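Local structure of hemerythrin HHE cation binding domain protein (Mycobacterium kansasii, 6TYJ) at residues S31-N36 / H41-E46; L47-D52 / G152-K157; I53-E58 / Q82-L87. The protein binds metal ions, both iron and zinc, at a dinuclear site in a hemerythrin-like helical bundle; its physiological role is not established. All coordinates share one frame; numbering follows the deposited sequence.

Contact 1 (S31-N36 / H41-E46); sequences SEAPVN and HALFDE. With ZN (zinc ion), chain E.
H41 NE2 gives a hydrogen bond to the side-chain carbonyl of N36: NE2 to OD1 of N36 measures 2.7 Å, with an N-H...O angle of 158°. OD1 lies close to the plane of the imidazole, at its edge, whereas the donor comes in somewhat tilted from the plane of the amide. The two flat groups therefore do not lie against each other; their planes are 73° apart. Beside this bond, ring carbon CD2 of H41 comes within 3.6 Å of the backbone O of N36, which brings the imidazole near both the side chain and the main chain of that residue. The first torsion of H41 (chi1 -75°) sets CG beside its own backbone N and anti to the carbonyl carbon, and the ring then reaches across to the loop. The backbone of N36 is tied in turn by a hydrogen bond from its N to OE1 of Q95.

Two residues further along helix 38-65, the apolar part of the contact is looser, with CB of A33 4.4 Å from CD1 of L43. A33 is the first residue to leave helical geometry after helix 12-32, and L43 also rests on L26 and I30 of that helix, so the contact closes a short helix-loop-helix turn of the bundle. The other methyl of L43, CD2, stands 3.5 Å from a zinc ion held by one carboxylate oxygen, E46 OE2, at a long 2.5 Å and by a water. This is a peripheral zinc, separate from the metal centre formed by H20, H54, E58, H114 and E118. In the bond to the loop H41 is the donor: NE2 carries the proton, so while that bond stands this nitrogen has no lone pair to offer a metal.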
loop_
_atom_site.group_PDB
_atom_site.type_symbol
_atom_site.label_atom_id
_atom_site.label_comp_id
_atom_site.label_asym_id
_atom_site.label_seq_id
_atom_site.Cartn_x
_atom_site.Cartn_y
_atom_site.Cartn_z
ATOM N N SER A 31 13.328 -8.765 1.506
ATOM C CA SER A 31 13.893 -9.498 2.640
ATOM C C SER A 31 14.943 -10.492 2.199
ATOM O O SER A 31 15.912 -10.753 2.935
ATOM C CB SER A 31 12.804 -10.258 3.389
ATOM O OG SER A 31 11.808 -9.395 3.881
ATOM N N GLU A 32 14.758 -11.085 1.026
ATOM C CA GLU A 32 15.652 -12.145 0.589
ATOM C C GLU A 32 16.930 -11.613 -0.043
ATOM O O GLU A 32 17.916 -12.360 -0.121
ATOM C CB GLU A 32 14.942 -13.066 -0.410
ATOM C CG GLU A 32 13.876 -13.983 0.172
ATOM C CD GLU A 32 13.018 -14.629 -0.921
ATOM O OE1 GLU A 32 13.010 -14.104 -2.064
ATOM O OE2 GLU A 32 12.351 -15.652 -0.643
ATOM N N ALA A 33 16.936 -10.343 -0.497
ATOM C CA ALA A 33 18.091 -9.756 -1.142
ATOM C C ALA A 33 19.106 -9.291 -0.093
ATOM O O ALA A 33 18.742 -8.980 1.047
ATOM C CB ALA A 33 17.650 -8.575 -2.012
ATOM N N PRO A 34 20.389 -9.309 -0.426
ATOM C CA PRO A 34 21.409 -8.938 0.562
ATOM C C PRO A 34 21.246 -7.480 0.980
ATOM O O PRO A 34 20.869 -6.626 0.175
ATOM C CB PRO A 34 22.728 -9.173 -0.189
ATOM C CG PRO A 34 22.395 -10.197 -1.248
ATOM C CD PRO A 34 20.966 -9.815 -1.678
ATOM N N VAL A 35 21.541 -7.202 2.257
ATOM C CA VAL A 35 21.373 -5.848 2.784
ATOM C C VAL A 35 22.331 -4.900 2.081
ATOM O O VAL A 35 23.519 -5.191 1.921
ATOM C CB VAL A 35 21.566 -5.829 4.313
ATOM C CG1 VAL A 35 21.606 -4.399 4.816
ATOM C CG2 VAL A 35 20.402 -6.504 4.982
ATOM N N ASN A 36 21.783 -3.775 1.584
ATOM C CA ASN A 36 22.524 -2.713 0.910
ATOM C C ASN A 36 22.937 -3.092 -0.510
ATOM O O ASN A 36 23.730 -2.366 -1.130
ATOM C CB ASN A 36 23.742 -2.249 1.729
ATOM C CG ASN A 36 24.145 -0.799 1.426
ATOM O OD1 ASN A 36 23.321 0.016 0.991
ATOM N ND2 ASN A 36 25.404 -0.477 1.644
ATOM N N HIS A 41 17.971 -2.258 -3.063
ATOM C CA HIS A 41 17.588 -0.851 -3.206
ATOM C C HIS A 41 16.548 -0.655 -4.299
ATOM O O HIS A 41 15.593 0.117 -4.116
ATOM C CB HIS A 41 18.816 0.013 -3.498
ATOM C CG HIS A 41 19.700 0.243 -2.302
ATOM N ND1 HIS A 41 19.309 1.009 -1.225
ATOM C CD2 HIS A 41 20.957 -0.179 -2.025
ATOM C CE1 HIS A 41 20.286 1.045 -0.333
ATOM N NE2 HIS A 41 21.302 0.346 -0.799
ATOM N N ALA A 42 16.729 -1.306 -5.455
ATOM C CA ALA A 42 15.731 -1.169 -6.527
ATOM C C ALA A 42 14.399 -1.740 -6.094
ATOM O O ALA A 42 13.354 -1.119 -6.310
ATOM C CB ALA A 42 16.203 -1.852 -7.810
ATOM N N LEU A 43 14.417 -2.905 -5.439
ATOM C CA LEU A 43 13.171 -3.509 -4.992
ATOM C C LEU A 43 12.457 -2.617 -3.987
ATOM O O LEU A 43 11.220 -2.513 -4.003
ATOM C CB LEU A 43 13.479 -4.884 -4.386
ATOM C CG LEU A 43 13.757 -6.021 -5.378
ATOM C CD1 LEU A 43 14.334 -7.172 -4.528
ATOM C CD2 LEU A 43 12.506 -6.476 -6.149
ATOM N N PHE A 44 13.211 -1.949 -3.112
ATOM C CA PHE A 44 12.575 -1.063 -2.151
ATOM C C PHE A 44 11.901 0.118 -2.852
ATOM O O PHE A 44 10.787 0.492 -2.479
ATOM C CB PHE A 44 13.588 -0.565 -1.128
ATOM C CG PHE A 44 12.973 0.271 -0.055
ATOM C CD1 PHE A 44 12.066 -0.288 0.825
ATOM C CD2 PHE A 44 13.317 1.618 0.088
ATOM C CE1 PHE A 44 11.467 0.499 1.825
ATOM C CE2 PHE A 44 12.744 2.395 1.104
ATOM C CZ PHE A 44 11.831 1.825 1.969
ATOM N N ASP A 45 12.555 0.713 -3.856
ATOM C CA ASP A 45 11.880 1.750 -4.648
ATOM C C ASP A 45 10.603 1.217 -5.277
ATOM O O ASP A 45 9.589 1.939 -5.369
ATOM C CB ASP A 45 12.795 2.259 -5.747
ATOM C CG ASP A 45 13.866 3.205 -5.252
ATOM O OD1 ASP A 45 13.808 3.674 -4.093
ATOM O OD2 ASP A 45 14.766 3.487 -6.064
ATOM N N GLU A 46 10.647 -0.018 -5.802
ATOM C CA GLU A 46 9.447 -0.585 -6.430
ATOM C C GLU A 46 8.328 -0.711 -5.416
ATOM O O GLU A 46 7.162 -0.404 -5.720
ATOM C CB GLU A 46 9.768 -1.955 -7.037
ATOM C CG GLU A 46 10.728 -1.878 -8.212
ATOM C CD GLU A 46 11.160 -3.247 -8.706
ATOM O OE1 GLU A 46 10.288 -4.108 -8.950
ATOM O OE2 GLU A 46 12.377 -3.453 -8.852
HETATM ZN ZN ZN E . 12.631 -5.864 -9.597
HETATM O O HOH W 1 12.647 -8.347 -9.670
#

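Contact 2 (L47-D52 / G152-K157); sequences LLIELD and GSALYK
Apolar packing joins I49 to A154 and L155, with helix 38-65 meeting helix 133-161 close to where I49 and A154 have their CA atoms 6.0 Å apart. The branch methyl of I49, CG2, lies 4.2 Å from CB of A154, an ordinary van der Waals contact. With CG1 beside its backbone N (chi1 -68°), I49 carries its longer branch to L155, and the two side chains cross at about a right angle. The approach of I49 CD1 to L155 CD2, 3.4 Å, is tighter than usual for carbons; since I49 is modelled in two conformers, its exact closeness is doubtful. R151 and L158 of helix 133-161 also touch I49.

The short segments run 9.5 Å apart at closest approach, their directions 137° apart, so the helices pack in a roughly antiparallel but clearly splayed way. Helices 12-32, 38-65, 70-91 and 100-121 supply the metal ligands of the hemerythrin-type four-helix bundle, and helix 133-161 lies here against the second of them. L166 of helix 163-168 also touches D52 and A154.

Polar and charged groups gather at D52. Its CG is anti to the backbone N, which sends the carboxylate out to the neighbouring helix, where OD2 comes within 3.4 Å of CB of A154, a contact with a methyl and not a polar bond. The other oxygen, OD1, makes a salt bridge to R56 on the same helix. K157 NZ stays 4.6 Å from D52 OD2, beyond salt-bridge distance, but it is also close to the guanidinium of R56, so the carboxylate of D52 probably eases the nearness of the two positive groups.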
loop_
_atom_site.group_PDB
_atom_site.type_symbol
_atom_site.label_atom_id
_atom_site.label_comp_id
_atom_site.label_asym_id
_atom_site.label_seq_id
_atom_site.Cartn_x
_atom_site.Cartn_y
_atom_site.Cartn_z
ATOM N N LEU A 47 8.674 -1.112 -4.185
ATOM C CA LEU A 47 7.681 -1.199 -3.113
ATOM C C LEU A 47 7.092 0.167 -2.790
ATOM O O LEU A 47 5.872 0.292 -2.603
ATOM C CB LEU A 47 8.314 -1.816 -1.859
ATOM C CG LEU A 47 7.406 -1.836 -0.613
ATOM C CD1 LEU A 47 6.110 -2.629 -0.877
ATOM C CD2 LEU A 47 8.168 -2.471 0.571
ATOM N N LEU A 48 7.932 1.206 -2.742
ATOM C CA LEU A 48 7.420 2.540 -2.438
ATOM C C LEU A 48 6.412 2.970 -3.497
ATOM O O LEU A 48 5.408 3.619 -3.171
ATOM C CB LEU A 48 8.564 3.555 -2.346
ATOM C CG LEU A 48 9.549 3.438 -1.165
ATOM C CD1 LEU A 48 10.679 4.449 -1.284
ATOM C CD2 LEU A 48 8.810 3.544 0.189
ATOM N N ILE A 49 6.693 2.683 -4.775
ATOM C CA ILE A 49 5.747 3.031 -5.845
ATOM C C ILE A 49 4.413 2.330 -5.621
ATOM O O ILE A 49 3.336 2.960 -5.647
ATOM C CB ILE A 49 6.353 2.678 -7.216
ATOM C CG1 ILE A 49 7.550 3.592 -7.522
ATOM C CG2 ILE A 49 5.285 2.701 -8.319
ATOM C CD1 ILE A 49 8.370 3.149 -8.698
ATOM N N GLU A 50 4.450 1.009 -5.408
ATOM C CA GLU A 50 3.215 0.255 -5.243
ATOM C C GLU A 50 2.484 0.684 -3.983
ATOM O O GLU A 50 1.253 0.751 -3.972
ATOM C CB GLU A 50 3.506 -1.263 -5.229
ATOM C CG GLU A 50 4.096 -1.762 -6.558
ATOM C CD GLU A 50 3.297 -1.327 -7.771
ATOM O OE1 GLU A 50 2.074 -1.572 -7.807
ATOM O OE2 GLU A 50 3.912 -0.770 -8.707
ATOM N N LEU A 51 3.222 0.993 -2.913
ATOM C CA LEU A 51 2.583 1.432 -1.676
ATOM C C LEU A 51 1.877 2.768 -1.873
ATOM O O LEU A 51 0.731 2.936 -1.448
ATOM C CB LEU A 51 3.615 1.528 -0.547
ATOM C CG LEU A 51 3.151 2.060 0.813
ATOM C CD1 LEU A 51 1.876 1.362 1.267
ATOM C CD2 LEU A 51 4.250 1.917 1.876
ATOM N N ASP A 52 2.567 3.730 -2.493
ATOM C CA ASP A 52 1.971 5.029 -2.829
ATOM C C ASP A 52 0.633 4.853 -3.522
ATOM O O ASP A 52 -0.387 5.417 -3.094
ATOM C CB ASP A 52 2.947 5.805 -3.724
ATOM C CG ASP A 52 2.432 7.166 -4.150
ATOM O OD1 ASP A 52 1.592 7.742 -3.449
ATOM O OD2 ASP A 52 2.881 7.655 -5.196
ATOM N N GLY A 152 1.806 5.936 -13.028
ATOM C CA GLY A 152 2.483 6.885 -13.901
ATOM C C GLY A 152 2.962 8.116 -13.158
ATOM O O GLY A 152 4.097 8.557 -13.335
ATOM N N SER A 153 2.087 8.708 -12.332
ATOM C CA SER A 153 2.513 9.907 -11.616
ATOM C C SER A 153 3.522 9.584 -10.520
ATOM O O SER A 153 4.432 10.389 -10.282
ATOM C CB SER A 153 1.295 10.667 -11.066
ATOM O OG SER A 153 0.491 9.858 -10.234
ATOM N N ALA A 154 3.413 8.417 -9.876
ATOM C CA ALA A 154 4.403 8.018 -8.883
ATOM C C ALA A 154 5.775 7.887 -9.530
ATOM O O ALA A 154 6.779 8.387 -9.004
ATOM C CB ALA A 154 3.938 6.714 -8.233
ATOM N N LEU A 155 5.830 7.250 -10.704
ATOM C CA LEU A 155 7.099 7.101 -11.421
ATOM C C LEU A 155 7.658 8.455 -11.822
ATOM O O LEU A 155 8.864 8.702 -11.694
ATOM C CB LEU A 155 6.901 6.250 -12.671
ATOM C CG LEU A 155 6.660 4.778 -12.393
ATOM C CD1 LEU A 155 6.242 4.111 -13.679
ATOM C CD2 LEU A 155 7.950 4.207 -11.869
ATOM N N TYR A 156 6.798 9.328 -12.351
ATOM C CA TYR A 156 7.222 10.685 -12.690
ATOM C C TYR A 156 7.880 11.358 -11.492
ATOM O O TYR A 156 8.944 11.972 -11.616
ATOM C CB TYR A 156 6.030 11.493 -13.187
ATOM C CG TYR A 156 6.324 12.929 -13.573
ATOM C CD1 TYR A 156 6.773 13.252 -14.844
ATOM C CD2 TYR A 156 6.120 13.951 -12.669
ATOM C CE1 TYR A 156 7.010 14.582 -15.204
ATOM C CE2 TYR A 156 6.367 15.273 -13.005
ATOM C CZ TYR A 156 6.806 15.582 -14.274
ATOM O OH TYR A 156 7.044 16.897 -14.601
ATOM N N LYS A 157 7.266 11.236 -10.316
ATOM C CA LYS A 157 7.864 11.805 -9.111
ATOM C C LYS A 157 9.219 11.176 -8.811
ATOM O O LYS A 157 10.203 11.882 -8.556
ATOM C CB LYS A 157 6.932 11.613 -7.919
ATOM C CG LYS A 157 5.630 12.357 -8.028
ATOM C CD LYS A 157 4.737 12.002 -6.865
ATOM C CE LYS A 157 3.399 12.684 -6.984
ATOM N NZ LYS A 157 2.443 12.133 -5.992
#

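Contact 3 (I53-E58 / Q82-L87); sequences IHFRIE and QVIDQL. With ZN (zinc ion), chain B.
F55 turns the edge of its ring to V83 and I84 of segment 82-87. V83 sits almost in the ring plane, with its CB 3.8 Å from CZ of F55, and the two side chains meet obliquely. CG1 of V83 lies anti to its backbone N (chi1 174°), and this branch comes as near to CZ as CB does. I84 adds a lighter touch at the same edge, its CG1 4.3 Å from CE2 of F55. Earlier on helix 70-91, the ring of H80 stacks with F55, whose CD1 stands at the edge of the H54 ring.

H54 and E58, one turn apart on helix 38-65, both bind a zinc ion: NE2 of H54 is 2.1 Å from it, OE2 of E58 1.9 Å. H20, H114 and E118 complete this ligand set. ND1 of H54 is hydrogen-bonded to H19, a second-shell bond that limits rotation of the imidazole. OE1 of E58 binds another zinc, together with H80 and H114, so this carboxylate bridges two metals as in hemerythrin-type dinuclear centres. F55, with V83 and I84 packed at its ring edge, puts an apolar side chain directly beside the metal centre.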
loop_
_atom_site.group_PDB
_atom_site.type_symbol
_atom_site.label_atom_id
_atom_site.label_comp_id
_atom_site.label_asym_id
_atom_site.label_seq_id
_atom_site.Cartn_x
_atom_site.Cartn_y
_atom_site.Cartn_z
ATOM N N ILE A 53 0.605 4.059 -4.586
ATOM C CA ILE A 53 -0.635 3.994 -5.354
ATOM C C ILE A 53 -1.695 3.175 -4.631
ATOM O O ILE A 53 -2.907 3.418 -4.808
ATOM C CB ILE A 53 -0.378 3.483 -6.774
ATOM C CG1 ILE A 53 -0.036 2.013 -6.801
ATOM C CG2 ILE A 53 0.759 4.268 -7.426
ATOM C CD1 ILE A 53 0.510 1.612 -8.203
ATOM N N HIS A 54 -1.271 2.225 -3.794
ATOM C CA HIS A 54 -2.212 1.404 -3.054
ATOM C C HIS A 54 -3.006 2.225 -2.053
ATOM O O HIS A 54 -4.250 2.147 -2.018
ATOM C CB HIS A 54 -1.453 0.310 -2.324
ATOM C CG HIS A 54 -2.344 -0.682 -1.667
ATOM N ND1 HIS A 54 -2.945 -1.703 -2.357
ATOM C CD2 HIS A 54 -2.729 -0.816 -0.376
ATOM C CE1 HIS A 54 -3.666 -2.434 -1.523
ATOM N NE2 HIS A 54 -3.557 -1.906 -0.318
ATOM N N PHE A 55 -2.308 3.025 -1.235
ATOM C CA PHE A 55 -3.012 3.853 -0.261
ATOM C C PHE A 55 -3.892 4.875 -0.957
ATOM O O PHE A 55 -4.965 5.201 -0.443
ATOM C CB PHE A 55 -2.034 4.536 0.697
ATOM C CG PHE A 55 -1.519 3.620 1.776
ATOM C CD1 PHE A 55 -1.816 2.266 1.753
ATOM C CD2 PHE A 55 -0.771 4.130 2.825
ATOM C CE1 PHE A 55 -1.344 1.406 2.753
ATOM C CE2 PHE A 55 -0.302 3.291 3.817
ATOM C CZ PHE A 55 -0.595 1.925 3.783
ATOM N N ARG A 56 -3.468 5.377 -2.123
ATOM C CA ARG A 56 -4.290 6.367 -2.828
ATOM C C ARG A 56 -5.566 5.745 -3.368
ATOM O O ARG A 56 -6.644 6.362 -3.267
ATOM C CB ARG A 56 -3.493 7.002 -3.960
ATOM C CG ARG A 56 -2.465 8.011 -3.499
ATOM C CD ARG A 56 -1.856 8.734 -4.681
ATOM N NE ARG A 56 -0.653 9.441 -4.274
ATOM C CZ ARG A 56 -0.624 10.724 -3.947
ATOM N NH1 ARG A 56 -1.734 11.443 -3.992
ATOM N NH2 ARG A 56 0.520 11.290 -3.594
ATOM N N ILE A 57 -5.480 4.559 -3.992
ATOM C CA ILE A 57 -6.739 3.997 -4.469
ATOM C C ILE A 57 -7.640 3.629 -3.303
ATOM O O ILE A 57 -8.874 3.784 -3.425
ATOM C CB ILE A 57 -6.562 2.816 -5.448
ATOM C CG1 ILE A 57 -6.005 1.567 -4.777
ATOM C CG2 ILE A 57 -5.715 3.228 -6.657
ATOM C CD1 ILE A 57 -6.040 0.377 -5.719
ATOM N N GLU A 58 -7.084 3.218 -2.156
ATOM C CA GLU A 58 -7.916 2.960 -0.986
ATOM C C GLU A 58 -8.565 4.264 -0.509
ATOM O O GLU A 58 -9.793 4.327 -0.322
ATOM C CB GLU A 58 -7.080 2.239 0.105
ATOM C CG GLU A 58 -6.888 0.768 -0.206
ATOM C CD GLU A 58 -6.025 0.078 0.792
ATOM O OE1 GLU A 58 -5.336 0.747 1.549
ATOM O OE2 GLU A 58 -6.055 -1.162 0.771
ATOM N N GLN A 82 -0.201 4.422 10.612
ATOM C CA GLN A 82 0.737 3.493 11.227
ATOM C C GLN A 82 1.829 3.110 10.240
ATOM O O GLN A 82 3.025 3.078 10.569
ATOM C CB GLN A 82 0.004 2.235 11.694
ATOM C CG GLN A 82 -0.868 2.406 12.956
ATOM C CD GLN A 82 -0.010 2.672 14.184
ATOM O OE1 GLN A 82 0.635 3.722 14.293
ATOM N NE2 GLN A 82 0.054 1.689 15.105
ATOM N N VAL A 83 1.424 2.766 9.024
ATOM C CA VAL A 83 2.399 2.359 8.020
ATOM C C VAL A 83 3.305 3.529 7.644
ATOM O O VAL A 83 4.533 3.375 7.554
ATOM C CB VAL A 83 1.668 1.767 6.804
ATOM C CG1 VAL A 83 2.654 1.472 5.692
ATOM C CG2 VAL A 83 0.958 0.501 7.209
ATOM N N ILE A 84 2.721 4.717 7.408
ATOM C CA ILE A 84 3.528 5.868 6.992
ATOM C C ILE A 84 4.497 6.285 8.100
ATOM O O ILE A 84 5.665 6.600 7.835
ATOM C CB ILE A 84 2.607 7.030 6.552
ATOM C CG1 ILE A 84 1.829 6.663 5.284
ATOM C CG2 ILE A 84 3.422 8.275 6.301
ATOM C CD1 ILE A 84 0.705 7.649 4.966
ATOM N N ASP A 85 4.043 6.261 9.358
ATOM C CA ASP A 85 4.908 6.625 10.476
ATOM C C ASP A 85 6.065 5.648 10.600
ATOM O O ASP A 85 7.197 6.046 10.912
ATOM C CB ASP A 85 4.117 6.660 11.786
ATOM C CG ASP A 85 3.441 7.994 12.026
ATOM O OD1 ASP A 85 3.486 8.857 11.121
ATOM O OD2 ASP A 85 2.870 8.176 13.126
ATOM N N GLN A 86 5.798 4.359 10.389
ATOM C CA GLN A 86 6.882 3.387 10.499
ATOM C C GLN A 86 7.846 3.523 9.332
ATOM O O GLN A 86 9.047 3.301 9.487
ATOM C CB GLN A 86 6.321 1.969 10.561
ATOM C CG GLN A 86 7.330 0.903 10.956
ATOM C CD GLN A 86 7.802 1.023 12.405
ATOM O OE1 GLN A 86 6.997 1.183 13.332
ATOM N NE2 GLN A 86 9.111 0.947 12.602
ATOM N N LEU A 87 7.331 3.851 8.145
ATOM C CA LEU A 87 8.211 4.074 7.008
ATOM C C LEU A 87 9.168 5.221 7.292
ATOM O O LEU A 87 10.352 5.156 6.931
ATOM C CB LEU A 87 7.382 4.352 5.745
ATOM C CG LEU A 87 8.220 4.695 4.505
ATOM C CD1 LEU A 87 9.185 3.584 4.127
ATOM C CD2 LEU A 87 7.289 5.044 3.327
HETATM ZN ZN ZN B . -4.731 -2.444 1.343
#

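All three contacts draw on helix 38-65, taking successive six-residue pieces of it: 41-46 in contact 1, 47-52 in contact 2 and 53-58 in contact 3. The partners come from helix 12-32 and its following loop, helix 133-161 and helix 70-91. Centres of contacts 1 and 2 lie about 16 Å apart, those of 1 and 3 about 19 Å, those of 2 and 3 about 12 Å. Contact 1 comes first along the chain, and contact 3 closes well before the distant pairing of contact 2 does. L87 of helix 70-91 packs across onto F44 of contact 1 and L48 of contact 2, while helix 38-65 itself runs from the peripheral turn to the dinuclear metal centre.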